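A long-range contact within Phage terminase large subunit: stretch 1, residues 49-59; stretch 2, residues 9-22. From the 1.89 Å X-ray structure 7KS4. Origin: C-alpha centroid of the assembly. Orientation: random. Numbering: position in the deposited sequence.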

ATOM      1  N   SER A  49      -4.722   4.372   2.149  1.00 46.55           N
ATOM      2  CA  SER A  49      -3.630   5.257   1.737  1.00 49.88           C
ATOM      3  C   SER A  49      -2.679   5.531   2.889  1.00 46.89           C
ATOM      4  O   SER A  49      -1.453   5.524   2.717  1.00 44.52           O
ATOM      5  CB  SER A  49      -4.178   6.587   1.217  1.00 56.09           C
ATOM      6  OG  SER A  49      -4.667   6.500  -0.106  1.00 59.63           O
ATOM      7  N   GLU A  50      -3.233   5.826   4.066  1.00 44.20           N
ATOM      8  CA  GLU A  50      -2.400   6.175   5.208  1.00 41.48           C
ATOM      9  C   GLU A  50      -1.522   5.000   5.615  1.00 36.90           C
ATOM     10  O   GLU A  50      -0.317   5.161   5.853  1.00 34.79           O
ATOM     11  CB  GLU A  50      -3.272   6.622   6.385  1.00 45.03           C
ATOM     12  CG  GLU A  50      -2.509   7.399   7.438  1.00 47.54           C
ATOM     13  CD  GLU A  50      -2.099   8.775   6.955  1.00 51.54           C
ATOM     14  OE1 GLU A  50      -2.550   9.180   5.862  1.00 53.38           O
ATOM     15  OE2 GLU A  50      -1.327   9.448   7.668  1.00 52.41           O
ATOM     16  N   ALA A  51      -2.119   3.811   5.716  1.00 37.69           N
ATOM     17  CA  ALA A  51      -1.370   2.632   6.134  1.00 36.94           C
ATOM     18  C   ALA A  51      -0.256   2.315   5.148  1.00 35.47           C
ATOM     19  O   ALA A  51       0.866   1.978   5.550  1.00 35.31           O
ATOM     20  CB  ALA A  51      -2.313   1.441   6.277  1.00 37.96           C
ATOM     21  N   ALA A  52      -0.542   2.413   3.851  1.00 33.82           N
ATOM     22  CA  ALA A  52       0.498   2.164   2.863  1.00 32.66           C
ATOM     23  C   ALA A  52       1.628   3.179   2.993  1.00 31.12           C
ATOM     24  O   ALA A  52       2.803   2.825   2.866  1.00 29.76           O
ATOM     25  CB  ALA A  52      -0.094   2.194   1.456  1.00 34.49           C
ATOM     26  N   SER A  53       1.293   4.449   3.225  1.00 30.17           N
ATOM     27  CA  SER A  53       2.332   5.467   3.338  1.00 32.36           C
ATOM     28  C   SER A  53       3.228   5.192   4.538  1.00 30.55           C
ATOM     29  O   SER A  53       4.454   5.342   4.455  1.00 30.44           O
ATOM     30  CB  SER A  53       1.705   6.862   3.426  1.00 36.78           C
ATOM     31  OG  SER A  53       1.171   7.126   4.717  1.00 38.12           O
ATOM     32  N   VAL A  54       2.639   4.754   5.655  1.00 30.63           N
ATOM     33  CA  VAL A  54       3.436   4.430   6.836  1.00 29.83           C
ATOM     34  C   VAL A  54       4.402   3.295   6.537  1.00 28.65           C
ATOM     35  O   VAL A  54       5.555   3.313   6.986  1.00 26.79           O
ATOM     36  CB  VAL A  54       2.517   4.087   8.020  1.00 31.93           C
ATOM     37  CG1 VAL A  54       3.329   3.564   9.211  1.00 31.53           C
ATOM     38  CG2 VAL A  54       1.723   5.327   8.424  1.00 32.65           C
ATOM     39  N   GLU A  55       3.942   2.277   5.804  1.00 28.26           N
ATOM     40  CA  GLU A  55       4.820   1.165   5.443  1.00 28.44           C
ATOM     41  C   GLU A  55       6.022   1.651   4.646  1.00 28.22           C
ATOM     42  O   GLU A  55       7.161   1.241   4.905  1.00 27.83           O
ATOM     43  CB  GLU A  55       4.040   0.115   4.644  1.00 29.69           C
ATOM     44  CG  GLU A  55       2.982  -0.629   5.454  1.00 31.67           C
ATOM     45  CD  GLU A  55       3.555  -1.777   6.261  1.00 32.13           C
ATOM     46  OE1 GLU A  55       4.604  -2.325   5.867  1.00 31.45           O
ATOM     47  OE2 GLU A  55       2.958  -2.127   7.303  1.00 33.93           O
ATOM     48  N   ALA A  56       5.789   2.528   3.672  1.00 28.19           N
ATOM     49  CA  ALA A  56       6.879   3.058   2.857  1.00 27.99           C
ATOM     50  C   ALA A  56       7.857   3.873   3.694  1.00 28.17           C
ATOM     51  O   ALA A  56       9.077   3.723   3.559  1.00 27.59           O
ATOM     52  CB  ALA A  56       6.308   3.900   1.720  1.00 29.74           C
ATOM     53  N   VAL A  57       7.344   4.750   4.562  1.00 28.86           N
ATOM     54  CA  VAL A  57       8.223   5.557   5.407  1.00 28.63           C
ATOM     55  C   VAL A  57       9.140   4.659   6.221  1.00 28.36           C
ATOM     56  O   VAL A  57      10.353   4.888   6.307  1.00 28.37           O
ATOM     57  CB  VAL A  57       7.404   6.481   6.328  1.00 29.87           C
ATOM     58  CG1 VAL A  57       8.345   7.245   7.257  1.00 30.45           C
ATOM     59  CG2 VAL A  57       6.566   7.457   5.526  1.00 31.42           C
ATOM     60  N   PHE A  58       8.570   3.630   6.850  1.00 28.66           N
ATOM     61  CA  PHE A  58       9.366   2.734   7.677  1.00 28.62           C
ATOM     62  C   PHE A  58      10.498   2.099   6.873  1.00 29.20           C
ATOM     63  O   PHE A  58      11.659   2.096   7.304  1.00 30.33           O
ATOM     64  CB  PHE A  58       8.467   1.666   8.291  1.00 28.99           C
ATOM     65  CG  PHE A  58       9.200   0.713   9.183  1.00 30.72           C
ATOM     66  CD1 PHE A  58       9.646   1.121  10.428  1.00 31.70           C
ATOM     67  CD2 PHE A  58       9.454  -0.582   8.771  1.00 31.78           C
ATOM     68  CE1 PHE A  58      10.332   0.252  11.250  1.00 33.14           C
ATOM     69  CE2 PHE A  58      10.136  -1.456   9.589  1.00 33.91           C
ATOM     70  CZ  PHE A  58      10.571  -1.036  10.834  1.00 34.69           C
ATOM     71  N   GLU A  59      10.184   1.563   5.694  1.00 29.56           N
ATOM     72  CA  GLU A  59      11.215   0.924   4.882  1.00 31.19           C
ATOM     73  C   GLU A  59      12.357   1.883   4.573  1.00 31.21           C
ATOM     74  O   GLU A  59      13.533   1.505   4.663  1.00 33.07           O
ATOM     75  CB  GLU A  59      10.613   0.393   3.581  1.00 34.38           C
ATOM     76  CG  GLU A  59       9.712  -0.810   3.759  1.00 36.66           C
ATOM     77  CD  GLU A  59      10.470  -2.085   4.084  1.00 38.92           C
ATOM     78  OE1 GLU A  59      11.623  -2.232   3.641  1.00 41.01           O
ATOM     79  OE2 GLU A  59       9.900  -2.938   4.789  1.00 42.44           O
TER
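Stretch 2 9-22: LRPSDKFFELLGYK

Val54 and Phe58, one turn apart on the helix of residues 49-59, form the apolar centre of the contact, and the second stretch wraps across them. Val54 adopts the t rotamer, and both of its methyl groups touch Tyr21 and Leu19. CG2 lies almost on the normal of the Tyr21 ring, 3.5 Å from its centroid and 7° off the normal, a CH-pi contact in which the closest ring atom, Tyr21 CD2, is 3.6 Å from Val54 CG2. CG1 packs against Leu19, with Val54 CG1 3.6 Å from Leu19 CD1, and also meets the edge of the Phe16 ring, Val54 CG1 to Phe16 CE1 being 3.9 Å.

Phe58, also t at chi1, is the most extensively covered residue of the contact. The edge of its ring is directed at the face of Phe15; the planes stand at 86° and the centroids are 5.0 Å apart, with Phe58 CD1 3.8 Å from Phe15 CD2. Pro11 covers one face of the Phe58 ring, its CB lying 3.9 Å from the centroid of the Phe58 ring in a second CH-pi contact. Val57 fills in beside these residues: Val57 CG1 is 4.0 Å from Leu19 CD2 and 4.1 Å from Phe15 CZ, the latter at the edge of the Phe15 ring.

The backbone of stretch 2 carries these side chains through a loop, a short helix and a second loop. Pro11, with phi/psi of -60/141, leads in extended form to Ser12, the N-cap, whose OG accepts a hydrogen bond from Phe15 N at 3.1 Å. The helix of residues 13-19 then crosses the first helix steeply, at 106° between their N-to-C directions, with the axes approaching to 11.4 Å. The short helix turns Phe15 and Leu19, one turn apart, toward the first helix, and the Phe16 side chain reaches it as well, while Asp13, Lys14, Glu17 and Leu18 remain out of reach. Gly20 ends the helix in a Schellman motif with positive phi (68°), closed by bonds from Tyr21 N to Phe16 O (3.0 Å) and from Gly20 N to Glu17 O (3.2 Å). The chain then returns to an extended conformation at Tyr21. Along the first helix the order is reversed: Pro11 lies opposite Phe58, their CA atoms 6.2 Å apart, whereas Leu19 is nearest Val54, at 8.0 Å between CA atoms, and Tyr21 reaches farther back to Ala51 and Glu50.

Toward that N-terminal side the packing becomes more mixed. Tyr21 OH approaches Ala51 CA to 3.6 Å, and the aliphatic part of Glu50 rests near the ring, with Glu50 CG 3.7 Å from Tyr21 CE1. The charged edge lies with Arg10. Its CA-to-CB bond points away from the helix, but the end of the side chain comes nearer, and Arg10 NH1 donates to Glu55 OE1 in a very short hydrogen bond of 2.4 Å, part of a salt bridge. The arginine is poorly ordered, so this distance deserves caution.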

ATOM      1  N   LEU A   9      11.631  -5.129  10.862  1.00 94.68           N
ATOM      2  CA  LEU A   9      10.916  -5.569   9.670  1.00 96.43           C
ATOM      3  C   LEU A   9       9.457  -5.127   9.761  1.00 91.43           C
ATOM      4  O   LEU A   9       8.804  -4.939   8.735  1.00 97.24           O
ATOM      5  CB  LEU A   9      11.037  -7.096   9.470  1.00101.36           C
ATOM      6  CG  LEU A   9      10.737  -8.144  10.553  1.00101.95           C
ATOM      7  CD1 LEU A   9      11.357  -7.823  11.895  1.00 98.66           C
ATOM      8  CD2 LEU A   9       9.249  -8.311  10.705  1.00100.91           C
ATOM      9  N   ARG A  10       8.950  -4.936  10.980  1.00 73.19           N
ATOM     10  CA  ARG A  10       7.621  -4.371  11.156  1.00 63.72           C
ATOM     11  C   ARG A  10       7.708  -3.057  11.923  1.00 55.07           C
ATOM     12  O   ARG A  10       8.348  -3.008  12.984  1.00 53.79           O
ATOM     13  CB  ARG A  10       6.666  -5.326  11.913  1.00 66.56           C
ATOM     14  CG  ARG A  10       6.309  -6.676  11.248  1.00 76.92           C
ATOM     15  CD  ARG A  10       6.439  -6.699   9.719  1.00 81.21           C
ATOM     16  NE  ARG A  10       5.765  -5.567   9.085  1.00 77.93           N
ATOM     17  CZ  ARG A  10       5.935  -5.196   7.820  1.00 82.02           C
ATOM     18  NH1 ARG A  10       5.279  -4.149   7.345  1.00 74.81           N
ATOM     19  NH2 ARG A  10       6.760  -5.864   7.027  1.00103.69           N
ATOM     20  N   PRO A  11       7.068  -1.987  11.454  1.00 51.26           N
ATOM     21  CA  PRO A  11       7.026  -0.762  12.260  1.00 48.20           C
ATOM     22  C   PRO A  11       6.351  -1.017  13.598  1.00 51.14           C
ATOM     23  O   PRO A  11       5.368  -1.758  13.692  1.00 53.91           O
ATOM     24  CB  PRO A  11       6.229   0.217  11.389  1.00 44.58           C
ATOM     25  CG  PRO A  11       5.433  -0.658  10.454  1.00 47.59           C
ATOM     26  CD  PRO A  11       6.304  -1.849  10.201  1.00 52.03           C
ATOM     27  N   SER A  12       6.909  -0.395  14.633  1.00 48.87           N
ATOM     28  CA  SER A  12       6.524  -0.573  16.026  1.00 50.22           C
ATOM     29  C   SER A  12       5.602   0.555  16.495  1.00 47.03           C
ATOM     30  O   SER A  12       5.455   1.587  15.840  1.00 40.28           O
ATOM     31  CB  SER A  12       7.783  -0.611  16.907  1.00 52.16           C
ATOM     32  OG  SER A  12       8.532   0.598  16.777  1.00 49.28           O
ATOM     33  N   ASP A  13       4.989   0.348  17.663  1.00 49.74           N
ATOM     34  CA  ASP A  13       4.243   1.428  18.303  1.00 48.86           C
ATOM     35  C   ASP A  13       5.120   2.661  18.488  1.00 43.25           C
ATOM     36  O   ASP A  13       4.659   3.791  18.302  1.00 38.69           O
ATOM     37  CB  ASP A  13       3.690   0.964  19.651  1.00 53.98           C
ATOM     38  CG  ASP A  13       2.586  -0.072  19.506  1.00 59.24           C
ATOM     39  OD1 ASP A  13       1.927  -0.103  18.442  1.00 59.87           O
ATOM     40  OD2 ASP A  13       2.375  -0.852  20.457  1.00 64.21           O
ATOM     41  N   LYS A  14       6.386   2.463  18.856  1.00 45.40           N
ATOM     42  CA  LYS A  14       7.304   3.591  18.983  1.00 44.83           C
ATOM     43  C   LYS A  14       7.472   4.308  17.650  1.00 39.85           C
ATOM     44  O   LYS A  14       7.499   5.544  17.599  1.00 36.25           O
ATOM     45  CB  LYS A  14       8.659   3.113  19.502  1.00 49.96           C
ATOM     46  CG  LYS A  14       8.578   2.288  20.777  1.00 54.80           C
ATOM     47  CD  LYS A  14       9.259   2.965  21.955  1.00 59.12           C
ATOM     48  CE  LYS A  14      10.734   2.612  22.022  1.00 60.95           C
ATOM     49  NZ  LYS A  14      11.410   3.374  23.102  1.00 63.75           N
ATOM     50  N   PHE A  15       7.575   3.556  16.558  1.00 37.94           N
ATOM     51  CA  PHE A  15       7.693   4.201  15.258  1.00 36.29           C
ATOM     52  C   PHE A  15       6.401   4.918  14.881  1.00 34.75           C
ATOM     53  O   PHE A  15       6.444   6.032  14.349  1.00 33.77           O
ATOM     54  CB  PHE A  15       8.079   3.184  14.187  1.00 37.96           C
ATOM     55  CG  PHE A  15       8.547   3.815  12.907  1.00 37.20           C
ATOM     56  CD1 PHE A  15       9.872   4.194  12.752  1.00 37.54           C
ATOM     57  CD2 PHE A  15       7.664   4.043  11.865  1.00 35.36           C
ATOM     58  CE1 PHE A  15      10.307   4.783  11.576  1.00 38.68           C
ATOM     59  CE2 PHE A  15       8.093   4.631  10.688  1.00 35.09           C
ATOM     60  CZ  PHE A  15       9.414   5.002  10.544  1.00 37.61           C
ATOM     61  N   PHE A  16       5.246   4.292  15.122  1.00 29.75           N
ATOM     62  CA  PHE A  16       3.975   4.978  14.889  1.00 31.21           C
ATOM     63  C   PHE A  16       3.918   6.295  15.648  1.00 33.01           C
ATOM     64  O   PHE A  16       3.500   7.328  15.103  1.00 33.24           O
ATOM     65  CB  PHE A  16       2.802   4.096  15.324  1.00 33.52           C
ATOM     66  CG  PHE A  16       2.644   2.830  14.530  1.00 32.87           C
ATOM     67  CD1 PHE A  16       3.094   2.736  13.222  1.00 30.24           C
ATOM     68  CD2 PHE A  16       2.018   1.730  15.100  1.00 35.45           C
ATOM     69  CE1 PHE A  16       2.928   1.559  12.500  1.00 30.25           C
ATOM     70  CE2 PHE A  16       1.852   0.559  14.382  1.00 34.52           C
ATOM     71  CZ  PHE A  16       2.307   0.476  13.081  1.00 31.88           C
ATOM     72  N   GLU A  17       4.314   6.271  16.919  1.00 32.17           N
ATOM     73  CA  GLU A  17       4.288   7.474  17.738  1.00 36.06           C
ATOM     74  C   GLU A  17       5.169   8.569  17.145  1.00 35.42           C
ATOM     75  O   GLU A  17       4.801   9.751  17.167  1.00 34.59           O
ATOM     76  CB  GLU A  17       4.730   7.123  19.154  1.00 40.76           C
ATOM     77  CG  GLU A  17       4.561   8.224  20.166  1.00 49.92           C
ATOM     78  CD  GLU A  17       3.142   8.322  20.709  1.00 56.71           C
ATOM     79  OE1 GLU A  17       2.198   7.870  20.020  1.00 57.10           O
ATOM     80  OE2 GLU A  17       2.978   8.847  21.832  1.00 62.42           O
ATOM     81  N   LEU A  18       6.341   8.205  16.619  1.00 39.53           N
ATOM     82  CA  LEU A  18       7.155   9.182  15.900  1.00 42.32           C
ATOM     83  C   LEU A  18       6.390   9.768  14.720  1.00 43.98           C
ATOM     84  O   LEU A  18       6.478  10.968  14.445  1.00 47.32           O
ATOM     85  CB  LEU A  18       8.461   8.541  15.416  1.00 40.08           C
ATOM     86  CG  LEU A  18       9.546   8.250  16.455  1.00 40.17           C
ATOM     87  CD1 LEU A  18      10.719   7.493  15.818  1.00 39.26           C
ATOM     88  CD2 LEU A  18      10.033   9.541  17.092  1.00 41.94           C
ATOM     89  N   LEU A  19       5.622   8.949  14.015  1.00 45.49           N
ATOM     90  CA  LEU A  19       4.915   9.450  12.846  1.00 46.15           C
ATOM     91  C   LEU A  19       3.691  10.289  13.184  1.00 46.68           C
ATOM     92  O   LEU A  19       3.116  10.896  12.275  1.00 49.74           O
ATOM     93  CB  LEU A  19       4.483   8.287  11.954  1.00 44.65           C
ATOM     94  CG  LEU A  19       5.540   7.768  10.986  1.00 44.05           C
ATOM     95  CD1 LEU A  19       5.020   6.529  10.288  1.00 42.79           C
ATOM     96  CD2 LEU A  19       5.910   8.843   9.982  1.00 45.63           C
ATOM     97  N   GLY A  20       3.278  10.351  14.446  1.00 41.39           N
ATOM     98  CA  GLY A  20       1.989  10.942  14.746  1.00 42.64           C
ATOM     99  C   GLY A  20       0.848  10.109  14.216  1.00 41.17           C
ATOM    100  O   GLY A  20      -0.211  10.648  13.886  1.00 41.74           O
ATOM    101  N   TYR A  21       1.038   8.797  14.147  1.00 40.17           N
ATOM    102  CA  TYR A  21       0.120   7.878  13.491  1.00 40.79           C
ATOM    103  C   TYR A  21      -0.508   6.964  14.531  1.00 41.74           C
ATOM    104  O   TYR A  21       0.204   6.349  15.332  1.00 43.90           O
ATOM    105  CB  TYR A  21       0.878   7.069  12.436  1.00 35.59           C
ATOM    106  CG  TYR A  21       0.107   5.971  11.728  1.00 34.27           C
ATOM    107  CD1 TYR A  21      -1.032   6.254  10.978  1.00 35.47           C
ATOM    108  CD2 TYR A  21       0.559   4.660  11.758  1.00 32.23           C
ATOM    109  CE1 TYR A  21      -1.716   5.252  10.310  1.00 34.83           C
ATOM    110  CE2 TYR A  21      -0.115   3.647  11.080  1.00 31.82           C
ATOM    111  CZ  TYR A  21      -1.252   3.951  10.362  1.00 34.26           C
ATOM    112  OH  TYR A  21      -1.928   2.958   9.682  1.00 35.99           O
ATOM    113  N   LYS A  22      -1.836   6.878  14.521  1.00 41.22           N
ATOM    114  CA  LYS A  22      -2.590   6.040  15.454  1.00 43.47           C
ATOM    115  C   LYS A  22      -3.498   5.115  14.653  1.00 42.87           C
ATOM    116  O   LYS A  22      -4.673   5.426  14.417  1.00 44.72           O
ATOM    117  CB  LYS A  22      -3.393   6.893  16.439  1.00 49.82           C
ATOM    118  CG  LYS A  22      -2.531   7.623  17.486  1.00 54.37           C
ATOM    119  CD  LYS A  22      -2.439   9.135  17.232  1.00 58.12           C
ATOM    120  CE  LYS A  22      -1.639   9.856  18.329  1.00 61.24           C
ATOM    121  NZ  LYS A  22      -0.724  10.934  17.809  1.00 59.80           N
TER